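Local coordinates for hypothetical protein AF_1782 (Archaeoglobus fulgidus DSM 4304, PDB 2OO2) that is of unknown function but folds into a small three-helix bundle of the DUF357 family, two copies of which form the assembly, at residues Glu20-Ile25 and Arg33-Tyr38; Arg9-Trp14 and Val52-Cys57; Glu16-Arg21 and Ala63-Gly68. One frame throughout, in Å; residues are numbered along the deposited sequence.

Overall arrangement
Three helices packed along their lengths illustrate how a short chain closes on itself, here in an up-down-up bundle. Helix 3-21 takes part in all three contacts, in the order 2, 3, 1 along it. Contact 1 joins its end and the start of strand 25-27 to helix 29-47; contacts 2 and 3 join it to helix 51-70. Contacts 1 and 3, their centres about 6 Å apart, share Glu-20 and Arg-21, with Ile-35 lying against Leu-65. The centre of contact 2 is about 15 Å from that of contact 1, across the chain's centre, and about 13 Å from that of contact 3. Contacts 2 and 3 also border the second subunit, so helix 51-70 serves both bundle and dimer.

Contact 1. Residues Glu20-Ile25 and Arg33-Tyr38; sequences ERVKEI and RNIEAY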
loop_
_atom_site.group_PDB
_atom_site.type_symbol
_atom_site.label_atom_id
_atom_site.label_comp_id
_atom_site.label_asym_id
_atom_site.label_seq_id
_atom_site.Cartn_x
_atom_site.Cartn_y
_atom_site.Cartn_z
ATOM N N GLU A 20 1.679 17.296 0.483
ATOM C CA GLU A 20 2.604 18.109 1.316
ATOM C C GLU A 20 3.875 17.340 1.675
ATOM O O GLU A 20 4.958 17.898 1.646
ATOM C CB GLU A 20 1.944 18.597 2.595
ATOM C CG GLU A 20 0.864 19.592 2.342
ATOM C CD GLU A 20 1.344 20.790 1.511
ATOM O OE1 GLU A 20 2.480 21.331 1.748
ATOM O OE2 GLU A 20 0.572 21.179 0.607
ATOM N N ARG A 21 3.731 16.074 2.030
ATOM C CA ARG A 21 4.815 15.305 2.601
ATOM C C ARG A 21 5.940 15.131 1.581
ATOM O O ARG A 21 7.143 15.168 1.951
ATOM C CB ARG A 21 4.301 13.936 3.043
ATOM C CG ARG A 21 5.248 13.118 3.924
ATOM C CD ARG A 21 5.398 13.750 5.308
ATOM N NE ARG A 21 6.057 12.835 6.192
ATOM C CZ ARG A 21 7.340 12.977 6.538
ATOM N NH1 ARG A 21 7.891 12.089 7.358
ATOM N NH2 ARG A 21 8.029 14.032 6.129
ATOM N N VAL A 22 5.549 14.920 0.318
ATOM C CA VAL A 22 6.533 14.606 -0.762
ATOM C C VAL A 22 7.530 15.760 -0.914
ATOM O O VAL A 22 8.724 15.583 -1.262
ATOM C CB VAL A 22 5.759 14.221 -2.063
ATOM C CG1 VAL A 22 5.219 15.435 -2.788
ATOM C CG2 VAL A 22 6.621 13.327 -2.977
ATOM N N LYS A 23 7.037 16.949 -0.565
ATOM C CA LYS A 23 7.794 18.189 -0.645
ATOM C C LYS A 23 8.857 18.327 0.441
ATOM O O LYS A 23 9.767 19.133 0.322
ATOM C CB LYS A 23 6.854 19.411 -0.683
ATOM C CG LYS A 23 6.265 19.642 -2.094
ATOM C CD LYS A 23 6.122 21.145 -2.394
ATOM C CE LYS A 23 5.463 21.467 -3.764
ATOM N NZ LYS A 23 5.520 22.999 -4.081
ATOM N N GLU A 24 8.740 17.522 1.486
ATOM C CA GLU A 24 9.626 17.582 2.646
ATOM C C GLU A 24 10.761 16.574 2.609
ATOM O O GLU A 24 11.609 16.576 3.489
ATOM C CB GLU A 24 8.816 17.376 3.948
ATOM C CG GLU A 24 7.738 18.429 4.147
ATOM C CD GLU A 24 6.718 18.023 5.163
ATOM O OE1 GLU A 24 6.933 17.006 5.865
ATOM O OE2 GLU A 24 5.690 18.736 5.258
ATOM N N ILE A 25 10.771 15.701 1.610
ATOM C CA ILE A 25 11.722 14.596 1.607
ATOM C C ILE A 25 12.558 14.591 0.311
ATOM O O ILE A 25 12.145 15.120 -0.724
ATOM C CB ILE A 25 10.991 13.260 1.776
ATOM C CG1 ILE A 25 10.078 13.012 0.592
ATOM C CG2 ILE A 25 10.154 13.248 3.076
ATOM C CD1 ILE A 25 9.948 11.581 0.290
ATOM N N ARG A 33 10.204 8.937 -8.124
ATOM C CA ARG A 33 9.348 8.882 -9.323
ATOM C C ARG A 33 8.109 7.999 -9.088
ATOM O O ARG A 33 6.985 8.390 -9.510
ATOM C CB ARG A 33 10.101 8.437 -10.599
ATOM C CG ARG A 33 11.346 9.343 -11.015
ATOM C CD ARG A 33 11.040 10.760 -11.548
ATOM N NE ARG A 33 12.257 11.615 -11.565
ATOM C CZ ARG A 33 12.553 12.572 -10.675
ATOM N NH1 ARG A 33 11.739 12.853 -9.651
ATOM N NH2 ARG A 33 13.680 13.261 -10.808
ATOM N N ASN A 34 8.301 6.854 -8.402
ATOM C CA ASN A 34 7.189 5.977 -7.984
ATOM C C ASN A 34 6.145 6.699 -7.154
ATOM O O ASN A 34 4.849 6.598 -7.419
ATOM C CB ASN A 34 7.743 4.739 -7.253
ATOM C CG ASN A 34 8.485 3.782 -8.203
ATOM O OD1 ASN A 34 8.503 3.992 -9.402
ATOM N ND2 ASN A 34 9.118 2.770 -7.660
ATOM N N ILE A 35 6.634 7.419 -6.159
ATOM C CA ILE A 35 5.784 8.284 -5.303
ATOM C C ILE A 35 4.825 9.237 -6.112
ATOM O O ILE A 35 3.550 9.175 -5.972
ATOM C CB ILE A 35 6.547 9.005 -4.120
ATOM C CG1 ILE A 35 7.248 7.960 -3.223
ATOM C CG2 ILE A 35 5.533 9.819 -3.249
ATOM C CD1 ILE A 35 8.325 8.561 -2.249
ATOM N N GLU A 36 5.435 10.084 -6.944
ATOM C CA GLU A 36 4.689 11.011 -7.810
ATOM C C GLU A 36 3.815 10.286 -8.775
ATOM O O GLU A 36 2.646 10.764 -8.987
ATOM C CB GLU A 36 5.572 12.039 -8.547
ATOM C CG GLU A 36 4.755 13.164 -9.388
ATOM C CD GLU A 36 3.461 13.835 -8.676
ATOM O OE1 GLU A 36 3.637 14.602 -7.660
ATOM O OE2 GLU A 36 2.290 13.641 -9.183
ATOM N N ALA A 37 4.273 9.113 -9.240
ATOM C CA ALA A 37 3.546 8.309 -10.270
ATOM C C ALA A 37 2.248 7.855 -9.576
ATOM O O ALA A 37 1.071 8.114 -10.108
ATOM C CB ALA A 37 4.332 7.116 -10.771
ATOM N N TYR A 38 2.360 7.291 -8.348
ATOM C CA TYR A 38 1.019 6.850 -7.678
ATOM C C TYR A 38 0.260 7.995 -7.155
ATOM O O TYR A 38 -1.114 7.974 -7.201
ATOM C CB TYR A 38 1.330 5.898 -6.506
ATOM C CG TYR A 38 1.756 4.515 -6.901
ATOM C CD1 TYR A 38 0.875 3.605 -7.371
ATOM C CD2 TYR A 38 3.111 4.081 -6.753
ATOM C CE1 TYR A 38 1.187 2.338 -7.687
ATOM C CE2 TYR A 38 3.470 2.740 -7.076
ATOM C CZ TYR A 38 2.529 1.876 -7.551
ATOM O OH TYR A 38 2.776 0.532 -7.916
#
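Apolar packing carries this contact: Val-22 and Ile-35 lie alongside one another, pointing past each other in opposite directions, and meet through their methyl branches, with Val-22 CG2 3.7 Å from Ile-35 CG2. With chi1 at 78°, Val-22 tucks CG1 between its own backbone N and carbonyl carbon and leaves CG2 to face the partner helix. A looser touch is made by the ends of two isoleucines, Ile-25 CD1 standing 4.3 Å from Ile-35 CD1. Ile-35 thus receives two residues at once, one through its gamma methyl and one through its delta methyl.

The arrangement is the turn of an antiparallel helical hairpin, first to second helix of the three-helix bundle, with the short strand 25-27 in the connection before helix 29-47 returns. Ile-25 belongs to that strand and also packs on Leu-74 and Glu-76 of the antiparallel partner strand 74-76, while Ile-35 reaches Trp-64 and Leu-65 of helix 51-70.

No hydrogen bond or salt bridge joins the two segments; the polar pair inside 20-25 is Arg-21 with Glu-24. Arg-21 NH2 donates to Glu-24 OE1 at 3.2 Å, a bent bond of 135° that is also a salt bridge; the acceptor lies 32° out of the guanidinium plane and is met on its anti side. NH1 of Arg-21 forms a second salt bridge, to Glu-76.

Contact 2. Residues Arg9-Trp14 and Val52-Cys57; sequences RETLKW and VRAFEC
Thr-11 overlaps the base of Phe-55, its hydroxyl lying at the ring's edge near the ring plane, with OG1 3.4 Å from Phe-55 CB. The two side chains meet at a slant. OG1 also hydrogen-bonds to the carbonyl oxygen of Leu-7, one turn earlier, so this buried hydroxyl is satisfied within its own helix. The other branch of Thr-11, the methyl CG2, meets Ala-54, 3.8 Å from its O and 4.0 Å from its CB. Ser-42 of helix 29-47 bonds to that same carbonyl oxygen, which brings all three helices together here.

Phe-55 carries CG trans to its backbone N (chi1 -176°), which lays the ring along the flank of helix 9-14; its CE1 reaches Glu-10 CB at 4.1 Å. Beyond CB, the bent Glu-10 chain turns to polar work. Trp-14 NE1 donates to Glu-10 OE1 at 3.2 Å, the oxygen lying in the indole plane but approached from above the carboxylate plane. Lys-13 NZ grips the other oxygen, OE2, on its syn side at 2.6 Å. Arg-53 of the second subunit adds a salt bridge to OE1, so three groups hold this carboxylate, and Phe-55 packs on Glu-56 of that subunit.

With axes 9.3 Å apart and inclined by 35°, the two segments run roughly the same way, as expected for the first and third helices of an up-down-up three-helix bundle.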
loop_
_atom_site.group_PDB
_atom_site.type_symbol
_atom_site.label_atom_id
_atom_site.label_comp_id
_atom_site.label_asym_id
_atom_site.label_seq_id
_atom_site.Cartn_x
_atom_site.Cartn_y
_atom_site.Cartn_z
ATOM N N ARG A 9 -13.342 9.853 2.048
ATOM C CA ARG A 9 -12.775 10.637 3.152
ATOM C C ARG A 9 -11.289 10.223 3.352
ATOM O O ARG A 9 -10.463 11.088 3.532
ATOM C CB ARG A 9 -13.476 10.447 4.492
ATOM C CG ARG A 9 -14.901 11.011 4.478
ATOM C CD ARG A 9 -15.325 11.675 5.790
ATOM N NE ARG A 9 -16.741 12.029 5.668
ATOM C CZ ARG A 9 -17.731 11.410 6.310
ATOM N NH1 ARG A 9 -17.466 10.413 7.166
ATOM N NH2 ARG A 9 -18.991 11.800 6.109
ATOM N N GLU A 10 -11.025 8.923 3.381
ATOM C CA GLU A 10 -9.645 8.391 3.681
ATOM C C GLU A 10 -8.671 8.693 2.547
ATOM O O GLU A 10 -7.446 8.899 2.771
ATOM C CB GLU A 10 -9.686 6.875 3.904
ATOM C CG GLU A 10 -10.198 6.379 5.259
ATOM C CD GLU A 10 -9.273 6.787 6.410
ATOM O OE1 GLU A 10 -8.098 6.276 6.516
ATOM O OE2 GLU A 10 -9.728 7.646 7.193
ATOM N N THR A 11 -9.157 8.554 1.313
ATOM C CA THR A 11 -8.317 8.839 0.126
ATOM C C THR A 11 -7.907 10.293 0.084
ATOM O O THR A 11 -6.690 10.653 -0.071
ATOM C CB THR A 11 -9.010 8.395 -1.232
ATOM O OG1 THR A 11 -9.340 7.007 -1.130
ATOM C CG2 THR A 11 -8.027 8.652 -2.420
ATOM N N LEU A 12 -8.901 11.176 0.210
ATOM C CA LEU A 12 -8.592 12.619 0.259
ATOM C C LEU A 12 -7.641 13.012 1.395
ATOM O O LEU A 12 -6.790 13.890 1.197
ATOM C CB LEU A 12 -9.896 13.410 0.448
ATOM C CG LEU A 12 -10.612 13.654 -0.852
ATOM C CD1 LEU A 12 -12.156 14.070 -0.528
ATOM C CD2 LEU A 12 -9.934 14.730 -1.632
ATOM N N LYS A 13 -7.790 12.377 2.555
ATOM C CA LYS A 13 -7.124 12.758 3.779
ATOM C C LYS A 13 -5.629 12.425 3.505
ATOM O O LYS A 13 -4.746 13.263 3.646
ATOM C CB LYS A 13 -7.573 11.826 4.889
ATOM C CG LYS A 13 -6.859 12.007 6.242
ATOM C CD LYS A 13 -6.980 10.822 7.165
ATOM C CE LYS A 13 -8.417 10.671 7.673
ATOM N NZ LYS A 13 -8.684 9.505 8.638
ATOM N N TRP A 14 -5.429 11.235 3.006
ATOM C CA TRP A 14 -4.033 10.709 2.847
ATOM C C TRP A 14 -3.363 11.314 1.633
ATOM O O TRP A 14 -2.066 11.412 1.516
ATOM C CB TRP A 14 -4.177 9.227 2.787
ATOM C CG TRP A 14 -4.339 8.639 4.144
ATOM C CD1 TRP A 14 -5.387 7.902 4.607
ATOM C CD2 TRP A 14 -3.403 8.721 5.218
ATOM N NE1 TRP A 14 -5.185 7.539 5.910
ATOM C CE2 TRP A 14 -3.939 8.007 6.293
ATOM C CE3 TRP A 14 -2.124 9.342 5.362
ATOM C CZ2 TRP A 14 -3.288 7.918 7.523
ATOM C CZ3 TRP A 14 -1.475 9.244 6.576
ATOM C CH2 TRP A 14 -2.033 8.536 7.639
ATOM N N VAL A 52 -11.781 2.571 -5.347
ATOM C CA VAL A 52 -10.908 1.466 -4.899
ATOM C C VAL A 52 -9.506 1.725 -5.485
ATOM O O VAL A 52 -8.466 1.627 -4.741
ATOM C CB VAL A 52 -11.359 0.107 -5.410
ATOM C CG1 VAL A 52 -10.538 -0.970 -4.865
ATOM C CG2 VAL A 52 -12.808 -0.197 -4.896
ATOM N N ARG A 53 -9.450 2.029 -6.792
ATOM C CA ARG A 53 -8.063 2.250 -7.405
ATOM C C ARG A 53 -7.521 3.547 -6.843
ATOM O O ARG A 53 -6.279 3.667 -6.571
ATOM C CB ARG A 53 -8.064 2.280 -8.930
ATOM C CG ARG A 53 -8.559 1.031 -9.651
ATOM C CD ARG A 53 -7.624 -0.163 -9.596
ATOM N NE ARG A 53 -7.974 -1.064 -8.479
ATOM C CZ ARG A 53 -7.609 -2.339 -8.368
ATOM N NH1 ARG A 53 -7.985 -3.026 -7.300
ATOM N NH2 ARG A 53 -6.869 -2.922 -9.313
ATOM N N ALA A 54 -8.369 4.537 -6.595
ATOM C CA ALA A 54 -7.846 5.769 -6.017
ATOM C C ALA A 54 -7.197 5.506 -4.668
ATOM O O ALA A 54 -6.119 6.025 -4.414
ATOM C CB ALA A 54 -8.848 6.861 -5.867
ATOM N N PHE A 55 -7.888 4.783 -3.783
ATOM C CA PHE A 55 -7.325 4.465 -2.482
ATOM C C PHE A 55 -6.087 3.570 -2.604
ATOM O O PHE A 55 -5.007 3.824 -1.938
ATOM C CB PHE A 55 -8.335 3.803 -1.598
ATOM C CG PHE A 55 -7.883 3.515 -0.199
ATOM C CD1 PHE A 55 -7.593 4.518 0.719
ATOM C CD2 PHE A 55 -7.820 2.147 0.199
ATOM C CE1 PHE A 55 -7.258 4.189 2.033
ATOM C CE2 PHE A 55 -7.551 1.816 1.587
ATOM C CZ PHE A 55 -7.244 2.868 2.463
ATOM N N GLU A 56 -6.173 2.556 -3.462
ATOM C CA GLU A 56 -5.088 1.620 -3.686
ATOM C C GLU A 56 -3.835 2.435 -4.052
ATOM O O GLU A 56 -2.684 2.155 -3.515
ATOM C CB GLU A 56 -5.475 0.726 -4.840
ATOM C CG GLU A 56 -4.520 -0.473 -5.035
ATOM C CD GLU A 56 -4.805 -1.309 -6.273
ATOM O OE1 GLU A 56 -5.267 -0.827 -7.308
ATOM O OE2 GLU A 56 -4.544 -2.489 -6.208
ATOM N N CYS A 57 -3.961 3.410 -4.951
ATOM C CA CYS A 57 -2.695 4.208 -5.380
ATOM C C CYS A 57 -2.155 5.076 -4.253
ATOM O O CYS A 57 -0.811 5.148 -4.082
ATOM C CB CYS A 57 -2.918 4.995 -6.712
ATOM S SG CYS A 57 -3.234 4.002 -8.108
#

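Contact 3. Residues Glu16-Arg21 and Ala63-Gly68; sequences ERIEER and AWLEIG
Leu-65 is the residue through which helix 63-68 meets helix 16-21 in the three-helix bundle, and its course can be followed outward. The backbones stand well apart, with the CA of Ile-18 8.9 Å from the CA of Leu-65, so the side chains must bridge the gap. At Leu-65 CB the nearest approach is still distant, 4.7 Å to Ile-18 CD1. CG, held trans to the backbone N (chi1 -166°), carries the two methyls across. CD2 comes only loosely against Arg-21, 4.4 Å from its CG. CD1 is the true point of contact: it wedges between two residues one turn apart, 3.8 Å from Arg-21 CG and 3.9 Å from Ile-18 CG1.

Ile-18 and Leu-65 run alongside each other, pointing opposite ways, while the Arg-21 chain lies transverse to Leu-65 and offers its aliphatic part. Ile-18 also rests on Ile-39 of helix 29-47 and on Ala-61, and Leu-65 on Ile-35, which makes the site part of the core shared by all three helices. Ala-63, whose CB is directed away from helix 16-21, packs on Ala-63 of the second subunit.

Beyond its CG the Arg-21 chain bends at chi2 (69°), taking the guanidinium on to its partner Glu-76. Glu-66 offers a further opposite charge that does not touch, Arg-21 NH1 lying 4.7 Å from Glu-66 OE2.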
loop_
_atom_site.group_PDB
_atom_site.type_symbol
_atom_site.label_atom_id
_atom_site.label_comp_id
_atom_site.label_asym_id
_atom_site.label_seq_id
_atom_site.Cartn_x
_atom_site.Cartn_y
_atom_site.Cartn_z
ATOM N N GLU A 16 -4.160 14.530 0.531
ATOM C CA GLU A 16 -3.752 15.877 0.897
ATOM C C GLU A 16 -2.468 15.853 1.792
ATOM O O GLU A 16 -1.632 16.720 1.664
ATOM C CB GLU A 16 -4.856 16.578 1.605
ATOM C CG GLU A 16 -6.097 16.665 0.747
ATOM C CD GLU A 16 -7.324 17.175 1.560
ATOM O OE1 GLU A 16 -7.279 17.247 2.829
ATOM O OE2 GLU A 16 -8.333 17.499 0.891
ATOM N N ARG A 17 -2.307 14.840 2.621
ATOM C CA ARG A 17 -1.152 14.753 3.511
ATOM C C ARG A 17 0.090 14.497 2.641
ATOM O O ARG A 17 1.108 15.164 2.847
ATOM C CB ARG A 17 -1.343 13.656 4.578
ATOM C CG ARG A 17 -2.317 14.089 5.751
ATOM C CD ARG A 17 -2.708 12.899 6.545
ATOM N NE ARG A 17 -3.653 13.271 7.617
ATOM C CZ ARG A 17 -4.105 12.386 8.507
ATOM N NH1 ARG A 17 -3.722 11.113 8.446
ATOM N NH2 ARG A 17 -4.964 12.766 9.432
ATOM N N ILE A 18 0.006 13.586 1.666
ATOM C CA ILE A 18 1.243 13.172 0.930
ATOM C C ILE A 18 1.708 14.245 -0.066
ATOM O O ILE A 18 2.923 14.432 -0.341
ATOM C CB ILE A 18 1.045 11.776 0.282
ATOM C CG1 ILE A 18 2.408 11.144 0.012
ATOM C CG2 ILE A 18 0.110 11.792 -0.990
ATOM C CD1 ILE A 18 2.317 9.652 -0.489
ATOM N N GLU A 19 0.741 14.980 -0.611
ATOM C CA GLU A 19 1.025 16.109 -1.531
ATOM C C GLU A 19 1.889 17.136 -0.807
ATOM O O GLU A 19 2.774 17.738 -1.393
ATOM C CB GLU A 19 -0.314 16.695 -2.087
ATOM C CG GLU A 19 -0.852 15.825 -3.201
ATOM C CD GLU A 19 -2.282 16.211 -3.676
ATOM O OE1 GLU A 19 -2.965 16.943 -2.937
ATOM O OE2 GLU A 19 -2.663 15.807 -4.796
ATOM N N GLU A 20 1.679 17.296 0.483
ATOM C CA GLU A 20 2.604 18.109 1.316
ATOM C C GLU A 20 3.875 17.340 1.675
ATOM O O GLU A 20 4.958 17.898 1.646
ATOM C CB GLU A 20 1.944 18.597 2.595
ATOM C CG GLU A 20 0.864 19.592 2.342
ATOM C CD GLU A 20 1.344 20.790 1.511
ATOM O OE1 GLU A 20 2.480 21.331 1.748
ATOM O OE2 GLU A 20 0.572 21.179 0.607
ATOM N N ARG A 21 3.731 16.074 2.030
ATOM C CA ARG A 21 4.815 15.305 2.601
ATOM C C ARG A 21 5.940 15.131 1.581
ATOM O O ARG A 21 7.143 15.168 1.951
ATOM C CB ARG A 21 4.301 13.936 3.043
ATOM C CG ARG A 21 5.248 13.118 3.924
ATOM C CD ARG A 21 5.398 13.750 5.308
ATOM N NE ARG A 21 6.057 12.835 6.192
ATOM C CZ ARG A 21 7.340 12.977 6.538
ATOM N NH1 ARG A 21 7.891 12.089 7.358
ATOM N NH2 ARG A 21 8.029 14.032 6.129
ATOM N N ALA A 63 3.558 3.822 0.885
ATOM C CA ALA A 63 4.449 2.717 1.209
ATOM C C ALA A 63 5.833 3.012 0.602
ATOM O O ALA A 63 6.823 2.735 1.263
ATOM C CB ALA A 63 3.960 1.372 0.691
ATOM N N TRP A 64 5.903 3.501 -0.631
ATOM C CA TRP A 64 7.227 3.804 -1.295
ATOM C C TRP A 64 7.922 4.880 -0.472
ATOM O O TRP A 64 9.188 4.828 -0.289
ATOM C CB TRP A 64 7.078 4.291 -2.742
ATOM C CG TRP A 64 6.919 3.130 -3.713
ATOM C CD1 TRP A 64 5.736 2.616 -4.178
ATOM C CD2 TRP A 64 7.959 2.308 -4.233
ATOM N NE1 TRP A 64 5.990 1.517 -4.994
ATOM C CE2 TRP A 64 7.351 1.311 -5.035
ATOM C CE3 TRP A 64 9.366 2.322 -4.106
ATOM C CZ2 TRP A 64 8.103 0.327 -5.707
ATOM C CZ3 TRP A 64 10.111 1.355 -4.805
ATOM C CH2 TRP A 64 9.486 0.376 -5.572
ATOM N N LEU A 65 7.132 5.865 -0.030
ATOM C CA LEU A 65 7.603 6.951 0.834
ATOM C C LEU A 65 8.073 6.459 2.207
ATOM O O LEU A 65 9.294 6.648 2.548
ATOM C CB LEU A 65 6.554 8.090 0.941
ATOM C CG LEU A 65 7.055 9.403 1.537
ATOM C CD1 LEU A 65 6.028 10.490 1.226
ATOM C CD2 LEU A 65 7.304 9.313 3.023
ATOM N N GLU A 66 7.218 5.770 2.974
ATOM C CA GLU A 66 7.576 5.240 4.307
ATOM C C GLU A 66 8.730 4.226 4.289
ATOM O O GLU A 66 9.624 4.350 5.075
ATOM C CB GLU A 66 6.412 4.641 5.061
ATOM C CG GLU A 66 5.460 5.744 5.530
ATOM C CD GLU A 66 6.114 6.774 6.489
ATOM O OE1 GLU A 66 6.397 6.475 7.659
ATOM O OE2 GLU A 66 6.277 7.908 6.081
ATOM N N ILE A 67 8.695 3.287 3.359
ATOM C CA ILE A 67 9.715 2.243 3.248
ATOM C C ILE A 67 11.041 2.823 2.717
ATOM O O ILE A 67 12.122 2.380 3.152
ATOM C CB ILE A 67 9.229 0.980 2.458
ATOM C CG1 ILE A 67 7.993 0.359 3.141
ATOM C CG2 ILE A 67 10.360 -0.042 2.352
ATOM C CD1 ILE A 67 7.163 -0.637 2.252
ATOM N N GLY A 68 10.952 3.785 1.803
ATOM C CA GLY A 68 12.091 4.575 1.349
ATOM C C GLY A 68 12.800 5.241 2.527
ATOM O O GLY A 68 14.043 5.177 2.622
#